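PDB 1SZ9: PCF11 protein from Saccharomyces cerevisiae, which probably helps couple transcription to mRNA 3'-end processing by recognising the carboxy-terminal domain of RNA polymerase II through its CTD-interacting domain. Local coordinates for residues V9-S14 / T31-E36; P25-L30 / L67-K72. All blocks are in the same frame, centred on the assembly; numbering follows the deposited sequence.

Contact 1: V9-S14 / T31-E36; sequences VKDFNS and TKLAEE
Leu-33 of helix 24-36 meets Asp-11 and Phe-12 of helix 3-16, and those two pairs account for the side-chain contact between 9-14 and 31-36. Along the second segment, Thr-31 comes first; its CB is directed away from helix 3-16, and OG1 is hydrogen-bonded to Ile-27 O. Two residues on, Leu-33 points its CB toward the first helix, and its CA lies 7.4 Å from the CA of Phe-12. CG is anti to the carbonyl carbon (chi1 -79°), which leaves it beside the backbone N. The side chains of Phe-12 and Leu-33 run past each other in opposite directions. Leu-33 CD1 approaches the ring obliquely, 4.0 Å from Phe-12 CD1, while Leu-33 CB is 4.1 Å from the same ring atom. The side chains of Asp-11 and Leu-33 cross at about a right angle, and Asp-11 OD2 lies loosely beside both methyls, 4.0 Å from Leu-33 CD1 and 4.1 Å from Leu-33 CD2. Ala-34 follows, with Tyr-78 OH hydrogen-bonded to its carbonyl. Phe-12 is buried and also stacks on Phe-44 of helix 41-54, so the ring joins the first three helices of the CTD-interacting domain, a fold described as built of ARM repeats. With 158 Å² buried in total, the Phe-12/Leu-33 pair is a modest, mainly dispersive packing, and the carboxylate gains no polar partner from the leucine.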
loop_
_atom_site.group_PDB
_atom_site.type_symbol
_atom_site.label_atom_id
_atom_site.label_comp_id
_atom_site.label_asym_id
_atom_site.label_seq_id
_atom_site.Cartn_x
_atom_site.Cartn_y
_atom_site.Cartn_z
ATOM N N VAL A 9 -6.917 -8.024 -15.196
ATOM C CA VAL A 9 -5.897 -8.348 -14.211
ATOM C C VAL A 9 -4.496 -8.316 -14.822
ATOM O O VAL A 9 -3.565 -7.791 -14.207
ATOM C CB VAL A 9 -6.171 -9.728 -13.551
ATOM C CG1 VAL A 9 -4.974 -10.173 -12.710
ATOM C CG2 VAL A 9 -7.409 -9.637 -12.660
ATOM N N LYS A 10 -4.343 -8.857 -16.033
ATOM C CA LYS A 10 -3.031 -8.859 -16.683
ATOM C C LYS A 10 -2.595 -7.436 -16.989
ATOM O O LYS A 10 -1.420 -7.097 -16.907
ATOM C CB LYS A 10 -3.060 -9.677 -17.975
ATOM C CG LYS A 10 -2.994 -11.169 -17.747
ATOM C CD LYS A 10 -2.989 -11.932 -19.061
ATOM C CE LYS A 10 -2.814 -13.423 -18.826
ATOM N NZ LYS A 10 -2.842 -14.169 -20.121
ATOM N N ASP A 11 -3.561 -6.607 -17.348
ATOM C CA ASP A 11 -3.295 -5.217 -17.661
ATOM C C ASP A 11 -2.842 -4.508 -16.376
ATOM O O ASP A 11 -1.922 -3.679 -16.411
ATOM C CB ASP A 11 -4.575 -4.594 -18.241
ATOM C CG ASP A 11 -4.430 -3.117 -18.576
ATOM O OD1 ASP A 11 -3.465 -2.725 -19.272
ATOM O OD2 ASP A 11 -5.310 -2.337 -18.154
ATOM N N PHE A 12 -3.470 -4.846 -15.246
ATOM C CA PHE A 12 -3.110 -4.233 -13.950
ATOM C C PHE A 12 -1.668 -4.621 -13.627
ATOM O O PHE A 12 -0.847 -3.762 -13.299
ATOM C CB PHE A 12 -4.039 -4.732 -12.820
ATOM C CG PHE A 12 -3.913 -3.961 -11.522
ATOM C CD1 PHE A 12 -4.652 -2.796 -11.302
ATOM C CD2 PHE A 12 -3.070 -4.411 -10.511
ATOM C CE1 PHE A 12 -4.559 -2.094 -10.087
ATOM C CE2 PHE A 12 -2.969 -3.706 -9.290
ATOM C CZ PHE A 12 -3.722 -2.549 -9.089
ATOM N N ASN A 13 -1.364 -5.912 -13.732
ATOM C CA ASN A 13 -0.009 -6.401 -13.443
ATOM C C ASN A 13 1.039 -5.766 -14.353
ATOM O O ASN A 13 2.109 -5.368 -13.906
ATOM C CB ASN A 13 0.080 -7.926 -13.606
ATOM C CG ASN A 13 -0.487 -8.683 -12.418
ATOM O OD1 ASN A 13 -0.009 -8.545 -11.296
ATOM N ND2 ASN A 13 -1.503 -9.497 -12.663
ATOM N N SER A 14 0.720 -5.683 -15.639
ATOM C CA SER A 14 1.632 -5.121 -16.628
ATOM C C SER A 14 2.020 -3.682 -16.295
ATOM O O SER A 14 3.185 -3.283 -16.399
ATOM C CB SER A 14 0.970 -5.201 -18.008
ATOM O OG SER A 14 1.715 -4.499 -18.981
ATOM N N THR A 31 -5.114 3.361 -9.693
ATOM C CA THR A 31 -6.198 3.722 -8.777
ATOM C C THR A 31 -7.536 3.740 -9.533
ATOM O O THR A 31 -8.553 3.289 -9.018
ATOM C CB THR A 31 -5.928 5.118 -8.150
ATOM O OG1 THR A 31 -4.644 5.098 -7.514
ATOM C CG2 THR A 31 -7.009 5.491 -7.107
ATOM N N LYS A 32 -7.525 4.260 -10.759
ATOM C CA LYS A 32 -8.727 4.317 -11.582
ATOM C C LYS A 32 -9.161 2.892 -11.959
ATOM O O LYS A 32 -10.348 2.586 -11.963
ATOM C CB LYS A 32 -8.466 5.153 -12.842
ATOM C CG LYS A 32 -8.295 6.643 -12.571
ATOM C CD LYS A 32 -7.718 7.369 -13.796
ATOM C CE LYS A 32 -8.654 7.275 -14.993
ATOM N NZ LYS A 32 -8.133 8.034 -16.147
ATOM N N LEU A 33 -8.203 2.023 -12.272
ATOM C CA LEU A 33 -8.532 0.635 -12.591
ATOM C C LEU A 33 -9.168 -0.044 -11.358
ATOM O O LEU A 33 -10.089 -0.862 -11.481
ATOM C CB LEU A 33 -7.268 -0.139 -13.006
ATOM C CG LEU A 33 -6.734 0.056 -14.434
ATOM C CD1 LEU A 33 -5.366 -0.613 -14.599
ATOM C CD2 LEU A 33 -7.741 -0.550 -15.431
ATOM N N ALA A 34 -8.664 0.291 -10.175
ATOM C CA ALA A 34 -9.179 -0.294 -8.940
ATOM C C ALA A 34 -10.604 0.215 -8.656
ATOM O O ALA A 34 -11.444 -0.520 -8.161
ATOM C CB ALA A 34 -8.238 0.032 -7.776
ATOM N N GLU A 35 -10.862 1.470 -8.994
ATOM C CA GLU A 35 -12.174 2.095 -8.816
ATOM C C GLU A 35 -13.206 1.490 -9.784
ATOM O O GLU A 35 -14.350 1.224 -9.422
ATOM C CB GLU A 35 -12.043 3.606 -9.083
ATOM C CG GLU A 35 -13.346 4.414 -9.202
ATOM C CD GLU A 35 -13.876 4.905 -7.853
ATOM O OE1 GLU A 35 -13.068 5.188 -6.955
ATOM O OE2 GLU A 35 -15.102 5.042 -7.694
ATOM N N GLU A 36 -12.780 1.256 -11.013
ATOM C CA GLU A 36 -13.658 0.740 -12.051
ATOM C C GLU A 36 -13.845 -0.766 -12.106
ATOM O O GLU A 36 -14.735 -1.255 -12.790
ATOM C CB GLU A 36 -13.147 1.223 -13.402
ATOM C CG GLU A 36 -13.328 2.701 -13.631
ATOM C CD GLU A 36 -12.387 3.232 -14.689
ATOM O OE1 GLU A 36 -12.063 2.482 -15.642
ATOM O OE2 GLU A 36 -11.974 4.406 -14.576
#

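Contact 2: P25-L30 / L67-K72; sequences PIITTL and LDSICK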
loop_
_atom_site.group_PDB
_atom_site.type_symbol
_atom_site.label_atom_id
_atom_site.label_comp_id
_atom_site.label_asym_id
_atom_site.label_seq_id
_atom_site.Cartn_x
_atom_site.Cartn_y
_atom_site.Cartn_z
ATOM N N PRO A 25 1.384 9.287 -13.076
ATOM C CA PRO A 25 0.458 8.761 -14.098
ATOM C C PRO A 25 0.099 7.304 -13.854
ATOM O O PRO A 25 -1.059 6.920 -13.963
ATOM C CB PRO A 25 1.234 8.933 -15.410
ATOM C CG PRO A 25 2.137 10.069 -15.133
ATOM C CD PRO A 25 2.598 9.822 -13.714
ATOM N N ILE A 26 1.105 6.500 -13.523
ATOM C CA ILE A 26 0.905 5.079 -13.253
ATOM C C ILE A 26 0.099 4.844 -11.968
ATOM O O ILE A 26 -0.862 4.074 -11.945
ATOM C CB ILE A 26 2.262 4.329 -13.120
ATOM C CG1 ILE A 26 2.983 4.271 -14.475
ATOM C CG2 ILE A 26 2.036 2.942 -12.568
ATOM C CD1 ILE A 26 4.364 3.597 -14.405
ATOM N N ILE A 27 0.491 5.505 -10.892
ATOM C CA ILE A 27 -0.232 5.323 -9.638
ATOM C C ILE A 27 -1.694 5.714 -9.811
ATOM O O ILE A 27 -2.597 5.001 -9.373
ATOM C CB ILE A 27 0.430 6.142 -8.499
ATOM C CG1 ILE A 27 1.692 5.404 -8.023
ATOM C CG2 ILE A 27 -0.535 6.337 -7.330
ATOM C CD1 ILE A 27 2.624 6.296 -7.237
ATOM N N THR A 28 -1.928 6.836 -10.471
ATOM C CA THR A 28 -3.297 7.292 -10.686
ATOM C C THR A 28 -4.068 6.344 -11.600
ATOM O O THR A 28 -5.252 6.099 -11.386
ATOM C CB THR A 28 -3.301 8.720 -11.270
ATOM O OG1 THR A 28 -2.903 9.635 -10.237
ATOM C CG2 THR A 28 -4.709 9.108 -11.767
ATOM N N THR A 29 -3.396 5.808 -12.614
ATOM C CA THR A 29 -4.043 4.885 -13.535
ATOM C C THR A 29 -4.399 3.587 -12.813
ATOM O O THR A 29 -5.478 3.033 -13.031
ATOM C CB THR A 29 -3.151 4.625 -14.779
ATOM O OG1 THR A 29 -3.029 5.849 -15.524
ATOM C CG2 THR A 29 -3.766 3.551 -15.682
ATOM N N LEU A 30 -3.513 3.103 -11.946
ATOM C CA LEU A 30 -3.810 1.893 -11.178
ATOM C C LEU A 30 -5.010 2.141 -10.228
ATOM O O LEU A 30 -5.822 1.243 -9.993
ATOM C CB LEU A 30 -2.586 1.457 -10.355
ATOM C CG LEU A 30 -1.381 0.882 -11.121
ATOM C CD1 LEU A 30 -0.177 0.690 -10.162
ATOM C CD2 LEU A 30 -1.787 -0.471 -11.768
ATOM N N LEU A 67 -0.733 1.194 -3.201
ATOM C CA LEU A 67 -1.641 0.673 -2.177
ATOM C C LEU A 67 -2.300 1.854 -1.436
ATOM O O LEU A 67 -3.507 1.870 -1.208
ATOM C CB LEU A 67 -0.842 -0.178 -1.176
ATOM C CG LEU A 67 -1.554 -0.882 -0.004
ATOM C CD1 LEU A 67 -0.677 -2.041 0.509
ATOM C CD2 LEU A 67 -1.836 0.108 1.134
ATOM N N ASP A 68 -1.480 2.834 -1.073
ATOM C CA ASP A 68 -1.935 4.030 -0.370
ATOM C C ASP A 68 -2.973 4.818 -1.194
ATOM O O ASP A 68 -4.017 5.202 -0.679
ATOM C CB ASP A 68 -0.730 4.940 -0.082
ATOM C CG ASP A 68 -1.106 6.180 0.699
ATOM O OD1 ASP A 68 -1.294 6.087 1.927
ATOM O OD2 ASP A 68 -1.220 7.254 0.085
ATOM N N SER A 69 -2.673 5.054 -2.469
ATOM C CA SER A 69 -3.576 5.812 -3.339
ATOM C C SER A 69 -4.920 5.097 -3.497
ATOM O O SER A 69 -5.980 5.704 -3.356
ATOM C CB SER A 69 -2.912 6.051 -4.707
ATOM O OG SER A 69 -3.757 6.783 -5.581
ATOM N N ILE A 70 -4.874 3.798 -3.763
ATOM C CA ILE A 70 -6.091 3.015 -3.904
ATOM C C ILE A 70 -6.950 3.065 -2.629
ATOM O O ILE A 70 -8.167 3.270 -2.689
ATOM C CB ILE A 70 -5.743 1.549 -4.273
ATOM C CG1 ILE A 70 -5.271 1.497 -5.738
ATOM C CG2 ILE A 70 -6.944 0.620 -4.014
ATOM C CD1 ILE A 70 -4.527 0.213 -6.090
ATOM N N CYS A 71 -6.326 2.898 -1.468
ATOM C CA CYS A 71 -7.084 2.944 -0.227
ATOM C C CYS A 71 -7.661 4.320 0.103
ATOM O O CYS A 71 -8.815 4.432 0.511
ATOM C CB CYS A 71 -6.224 2.458 0.933
ATOM S SG CYS A 71 -5.908 0.697 0.843
ATOM N N LYS A 72 -6.856 5.362 -0.064
ATOM C CA LYS A 72 -7.302 6.725 0.221
ATOM C C LYS A 72 -8.336 7.290 -0.761
ATOM O O LYS A 72 -9.197 8.072 -0.374
ATOM C CB LYS A 72 -6.109 7.672 0.239
ATOM C CG LYS A 72 -5.357 7.694 1.557
ATOM C CD LYS A 72 -4.187 8.648 1.486
ATOM C CE LYS A 72 -3.465 8.756 2.826
ATOM N NZ LYS A 72 -2.220 9.545 2.643
#
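Ile-27 on helix 24-36 packs against Ser-69 on helix 57-73, where their CA atoms are 7.1 Å apart. From CB of Ile-27 the side chain forks. The CG2 branch, anti to the backbone N, makes the contact: this methyl sits 3.6 Å from Ser-69 CB and 3.7 Å from Ser-69 OG. On the other branch CG1 stands anti to the carbonyl carbon (chi1 -77°) and carries CD1 away from the serine; neither atom comes within 4.2 Å of 67-72. The Ile-27 side chain also touches Asn-22. Ser-69 directs its CB toward helix 24-36, and the strongest polar partner of its hydroxyl is Thr-31 OG1, one helical turn beyond Ile-27; a weak hydrogen bond also links it to Asn-73 ND2. Further along the pair, Ile-70 CD1 lies 4.2 Å from the backbone oxygen of Leu-30. Ile-70 also touches Ile-48 and Tyr-78, whereas Leu-30 turns to Phe-12, Ile-15 and Leu-16 of helix 3-16. These neighbours place the pair within the packed helices of the CID, with 137 Å² buried between the segments. Between 25-30 and 67-72 the contact is van der Waals only; the serine hydroxyl, beside the Ile-27 methyl, is satisfied by Thr-31, so a polar link just past the segment also joins the two helices.

In the fold
From the N terminus, helix 3-16 enters contact 1 first, and the chain then turns back through helix 24-36. Its earlier part, 25-30, belongs to contact 2, while 31-36 closes the short loop of contact 1 across 16 intervening residues. Segment 67-72 on helix 57-73 closes contact 2 across 36 intervening residues, a loop that includes helix 41-54. The segments alternate along the chain, so the contacts cross; their centres are 10 Å apart. Helix 24-36 serves both, tying helix 3-16 to helix 57-73. Thr-31 CA and Ala-34 CB each pack 3.9 Å from Ile-70 CG1, joining the contacts, and Phe-12 CE1 packs 3.6 Å from Leu-30 O between helix 3-16 and helix 24-36.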